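Local coordinates for putative ATPase Rv3679 (Mycobacterium tuberculosis H37Rv, PDB 6BS3), which forms, with its partner BagB, a heterodimeric ATPase complex in which both subunits take part in ATP hydrolysis, an activity required for resistance to nitric oxide and elevated glycerol, at residues 147-150 / 151-155; 191-194 / 195-199. All blocks are in the same frame, centred on the assembly; numbering follows the deposited sequence.

Contact 1 (147-150 / 151-155); sequences RLDK and NKLPV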
loop_
_atom_site.group_PDB
_atom_site.type_symbol
_atom_site.label_atom_id
_atom_site.label_comp_id
_atom_site.label_asym_id
_atom_site.label_seq_id
_atom_site.Cartn_x
_atom_site.Cartn_y
_atom_site.Cartn_z
ATOM N N ARG A 147 -1.834 -28.781 15.023
ATOM C CA ARG A 147 -0.768 -29.794 15.077
ATOM C C ARG A 147 -0.305 -30.136 16.509
ATOM O O ARG A 147 0.051 -29.247 17.288
ATOM C CB ARG A 147 0.435 -29.435 14.190
ATOM C CG ARG A 147 1.336 -30.653 13.908
ATOM C CD ARG A 147 2.603 -30.311 13.159
ATOM N NE ARG A 147 2.357 -29.473 11.981
ATOM C CZ ARG A 147 3.128 -28.458 11.609
ATOM N NH1 ARG A 147 4.203 -28.136 12.318
ATOM N NH2 ARG A 147 2.825 -27.750 10.532
ATOM N N LEU A 148 -0.308 -31.438 16.821
ATOM C CA LEU A 148 0.110 -31.982 18.112
ATOM C C LEU A 148 1.428 -32.746 18.005
ATOM O O LEU A 148 1.739 -33.299 16.954
ATOM C CB LEU A 148 -0.990 -32.882 18.719
ATOM C CG LEU A 148 -2.398 -32.261 18.899
ATOM C CD1 LEU A 148 -3.405 -33.319 19.342
ATOM C CD2 LEU A 148 -2.388 -31.079 19.880
ATOM N N ASP A 149 2.212 -32.759 19.094
ATOM C CA ASP A 149 3.479 -33.489 19.159
ATOM C C ASP A 149 3.253 -34.965 19.584
ATOM O O ASP A 149 2.121 -35.454 19.514
ATOM C CB ASP A 149 4.524 -32.751 20.040
ATOM C CG ASP A 149 4.150 -32.448 21.489
ATOM O OD1 ASP A 149 3.303 -33.180 22.060
ATOM O OD2 ASP A 149 4.721 -31.490 22.059
ATOM N N LYS A 150 4.329 -35.670 19.995
ATOM C CA LYS A 150 4.290 -37.064 20.451
ATOM C C LYS A 150 3.446 -37.227 21.714
ATOM O O LYS A 150 2.883 -38.299 21.919
ATOM C CB LYS A 150 5.716 -37.623 20.680
ATOM C CG LYS A 150 6.617 -36.768 21.585
ATOM C CD LYS A 150 7.764 -37.572 22.183
ATOM C CE LYS A 150 8.572 -36.751 23.161
ATOM N NZ LYS A 150 9.468 -37.596 23.998
ATOM N N ASN A 151 3.358 -36.169 22.551
ATOM C CA ASN A 151 2.638 -36.191 23.826
ATOM C C ASN A 151 1.227 -35.574 23.792
ATOM O O ASN A 151 0.691 -35.242 24.858
ATOM C CB ASN A 151 3.490 -35.530 24.922
ATOM C CG ASN A 151 4.676 -36.357 25.354
ATOM O OD1 ASN A 151 5.825 -36.071 24.996
ATOM N ND2 ASN A 151 4.427 -37.402 26.140
ATOM N N LYS A 152 0.614 -35.457 22.582
ATOM C CA LYS A 152 -0.722 -34.874 22.354
ATOM C C LYS A 152 -0.812 -33.404 22.803
ATOM O O LYS A 152 -1.903 -32.918 23.143
ATOM C CB LYS A 152 -1.856 -35.728 22.973
ATOM C CG LYS A 152 -2.175 -37.015 22.227
ATOM C CD LYS A 152 -3.175 -37.854 23.028
ATOM C CE LYS A 152 -3.861 -38.920 22.206
ATOM N NZ LYS A 152 -3.011 -40.125 22.028
ATOM N N LEU A 153 0.346 -32.698 22.786
ATOM C CA LEU A 153 0.468 -31.278 23.154
ATOM C C LEU A 153 0.708 -30.412 21.895
ATOM O O LEU A 153 1.346 -30.903 20.961
ATOM C CB LEU A 153 1.606 -31.073 24.182
ATOM C CG LEU A 153 1.441 -31.740 25.553
ATOM C CD1 LEU A 153 2.773 -31.854 26.268
ATOM C CD2 LEU A 153 0.443 -30.997 26.421
ATOM N N PRO A 154 0.237 -29.137 21.829
ATOM C CA PRO A 154 0.467 -28.332 20.605
ATOM C C PRO A 154 1.940 -28.086 20.292
ATOM O O PRO A 154 2.712 -27.755 21.188
ATOM C CB PRO A 154 -0.253 -27.014 20.897
ATOM C CG PRO A 154 -1.216 -27.330 21.991
ATOM C CD PRO A 154 -0.545 -28.375 22.825
ATOM N N VAL A 155 2.329 -28.262 19.015
ATOM C CA VAL A 155 3.693 -28.006 18.519
ATOM C C VAL A 155 4.015 -26.512 18.756
ATOM O O VAL A 155 5.059 -26.183 19.311
ATOM C CB VAL A 155 3.827 -28.414 17.018
ATOM C CG1 VAL A 155 5.091 -27.836 16.376
ATOM C CG2 VAL A 155 3.784 -29.932 16.861
#
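Asp149 and Leu153 close a hairpin-like loop whose tip is a type I beta turn from Asp149 to Lys152, with an Asx turn from the Asp149 side chain to Asn151 N, on the way from helix 130-146 to strand 158-162 of this P-loop ATPase. Main-chain hydrogen bonds tie the two arms together. Asp149 N donates a hydrogen bond to Leu153 O (2.8 Å), and further down Val155 N reaches Arg147 O (3.0 Å) almost straight, at 171°; between these two bonds Leu148 and Pro154 form a single beta bridge. The turn's own bond, from Lys152 N to Asp149 O, is weak.

Apolar contacts are looser and flank the arms. Leu148 CD2 lies 4.4 Å from Pro154 CD, while the aliphatic part of Arg147 crosses Val155, its CG 3.9 Å from Val155 CG2; the guanidinium beyond is held by salt bridges to Glu143 and Glu76.

The Asp149 side chain adds bonds of its own to the same turn. With chi1 at 57°, its CG sits between the backbone N and the carbonyl carbon, which turns the carboxylate toward the amides of Asn151 and Leu153. Two grips help fix its rotation: Asn151 N (3.0 Å) and Leu153 N (3.1 Å) meet Asp149 OD1 from opposite faces of the carboxylate plane.

Contact 2 (191-194 / 195-199); sequences QSEG and VVKLL
From Gln191 to Leu198 the backbone follows a regular alpha-helical course, each carbonyl of 191-194 accepting from the amide four residues on, with Val196 N to Ser192 O at 3.1 Å and Lys197 N to Glu193 O at 3.0 Å. The first of these bonds, from Val195 N to Gln191 O, is longer at 3.3 Å and more bent, at 143°.

One side-chain pair spans the same four-residue interval. Glu193 swings its CG anti to the backbone N (chi1 -156°) and runs on extended, whereas Lys197 bends at chi3 and comes back over the preceding turn, so that the two chains cross at an angle. Their ends meet in a salt bridge, Lys197 NZ lying 3.1 Å from Glu193 OE2; the hydrogen bond within it is weak. The lysine methylenes also pass the main chain, with CE 3.5 Å from Glu193 O. This is the i to i+4 acid-base pairing familiar from solvent-facing helix surfaces.

The CG2 branches of the valines lie beside carbonyls of the previous turn. Val195 CG2 is 3.4 Å from Gln191 O, and Val196 CG2 is 3.3 Å from Ser192 O.

Away from the ion pair, helix 188-200 packs on two others. Val195, Val196 and Leu199 meet Val175 of helix 175-179, while Val195 and Leu198 lie on helix 130-146, against Lys142 among others. At its C-terminal end, Leu198 O accepts from Thr204 OG1, linking the helix to the start of strand 204-210.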
loop_
_atom_site.group_PDB
_atom_site.type_symbol
_atom_site.label_atom_id
_atom_site.label_comp_id
_atom_site.label_asym_id
_atom_site.label_seq_id
_atom_site.Cartn_x
_atom_site.Cartn_y
_atom_site.Cartn_z
ATOM N N GLN A 191 -13.079 -30.735 5.710
ATOM C CA GLN A 191 -11.986 -29.958 6.318
ATOM C C GLN A 191 -12.353 -28.491 6.510
ATOM O O GLN A 191 -11.912 -27.877 7.480
ATOM C CB GLN A 191 -10.701 -30.065 5.479
ATOM C CG GLN A 191 -10.104 -31.472 5.422
ATOM C CD GLN A 191 -9.263 -31.839 6.625
ATOM O OE1 GLN A 191 -8.388 -31.085 7.073
ATOM N NE2 GLN A 191 -9.495 -33.027 7.161
ATOM N N SER A 192 -13.162 -27.942 5.583
ATOM C CA SER A 192 -13.643 -26.555 5.560
ATOM C C SER A 192 -14.500 -26.197 6.778
ATOM O O SER A 192 -14.535 -25.032 7.177
ATOM C CB SER A 192 -14.428 -26.285 4.277
ATOM O OG SER A 192 -15.672 -26.968 4.266
ATOM N N GLU A 193 -15.196 -27.194 7.345
ATOM C CA GLU A 193 -16.049 -27.038 8.523
ATOM C C GLU A 193 -15.175 -26.715 9.767
ATOM O O GLU A 193 -15.521 -25.819 10.547
ATOM C CB GLU A 193 -16.883 -28.309 8.730
ATOM C CG GLU A 193 -18.162 -28.083 9.519
ATOM C CD GLU A 193 -18.854 -29.335 10.035
ATOM O OE1 GLU A 193 -18.826 -30.375 9.336
ATOM O OE2 GLU A 193 -19.440 -29.269 11.140
ATOM N N GLY A 194 -14.047 -27.431 9.889
ATOM C CA GLY A 194 -13.052 -27.274 10.939
ATOM C C GLY A 194 -12.349 -25.936 10.865
ATOM O O GLY A 194 -11.992 -25.373 11.901
ATOM N N VAL A 195 -12.159 -25.410 9.628
ATOM C CA VAL A 195 -11.530 -24.109 9.353
ATOM C C VAL A 195 -12.471 -23.002 9.853
ATOM O O VAL A 195 -12.026 -22.130 10.612
ATOM C CB VAL A 195 -11.101 -23.944 7.863
ATOM C CG1 VAL A 195 -10.579 -22.530 7.585
ATOM C CG2 VAL A 195 -10.045 -24.989 7.475
ATOM N N VAL A 196 -13.778 -23.081 9.469
ATOM C CA VAL A 196 -14.853 -22.166 9.879
ATOM C C VAL A 196 -14.953 -22.128 11.412
ATOM O O VAL A 196 -15.020 -21.037 11.980
ATOM C CB VAL A 196 -16.223 -22.557 9.245
ATOM C CG1 VAL A 196 -17.397 -21.894 9.967
ATOM C CG2 VAL A 196 -16.259 -22.226 7.765
ATOM N N LYS A 197 -14.988 -23.323 12.065
ATOM C CA LYS A 197 -15.089 -23.479 13.521
ATOM C C LYS A 197 -13.921 -22.793 14.216
ATOM O O LYS A 197 -14.142 -22.073 15.184
ATOM C CB LYS A 197 -15.131 -24.965 13.915
ATOM C CG LYS A 197 -16.523 -25.476 14.220
ATOM C CD LYS A 197 -16.563 -27.001 14.269
ATOM C CE LYS A 197 -17.193 -27.592 13.027
ATOM N NZ LYS A 197 -16.959 -29.056 12.914
ATOM N N LEU A 198 -12.677 -23.016 13.715
ATOM C CA LEU A 198 -11.469 -22.412 14.271
ATOM C C LEU A 198 -11.527 -20.891 14.171
ATOM O O LEU A 198 -11.348 -20.221 15.189
ATOM C CB LEU A 198 -10.183 -22.973 13.623
ATOM C CG LEU A 198 -8.856 -22.256 13.994
ATOM C CD1 LEU A 198 -8.538 -22.382 15.480
ATOM C CD2 LEU A 198 -7.703 -22.788 13.198
ATOM N N LEU A 199 -11.801 -20.357 12.960
ATOM C CA LEU A 199 -11.863 -18.908 12.694
ATOM C C LEU A 199 -12.873 -18.155 13.546
ATOM O O LEU A 199 -12.563 -17.067 14.008
ATOM C CB LEU A 199 -12.101 -18.603 11.212
ATOM C CG LEU A 199 -10.991 -19.007 10.245
ATOM C CD1 LEU A 199 -11.446 -18.838 8.805
ATOM C CD2 LEU A 199 -9.679 -18.247 10.536
#

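Overall arrangement
Contact 1 and contact 2 each join residues close in sequence, one by a side chain bonding to backbone and the other by one side chain pairing with another. Contact 1 lies in a loop, where a carboxylate gathers main-chain amides; contact 2 lies within a helix, where the backbone bonds are regular and an acid pairs with a lysine one turn on. Both are surface contacts, yet contact 2 also has a buried valine facing neighbouring helices, whereas contact 1 buries none of its residues. Their centres are 19 Å apart and their nearest atoms about 9 Å, without touching. Helix 130-146 connects them: it leads into 147-155 and packs against 195-199.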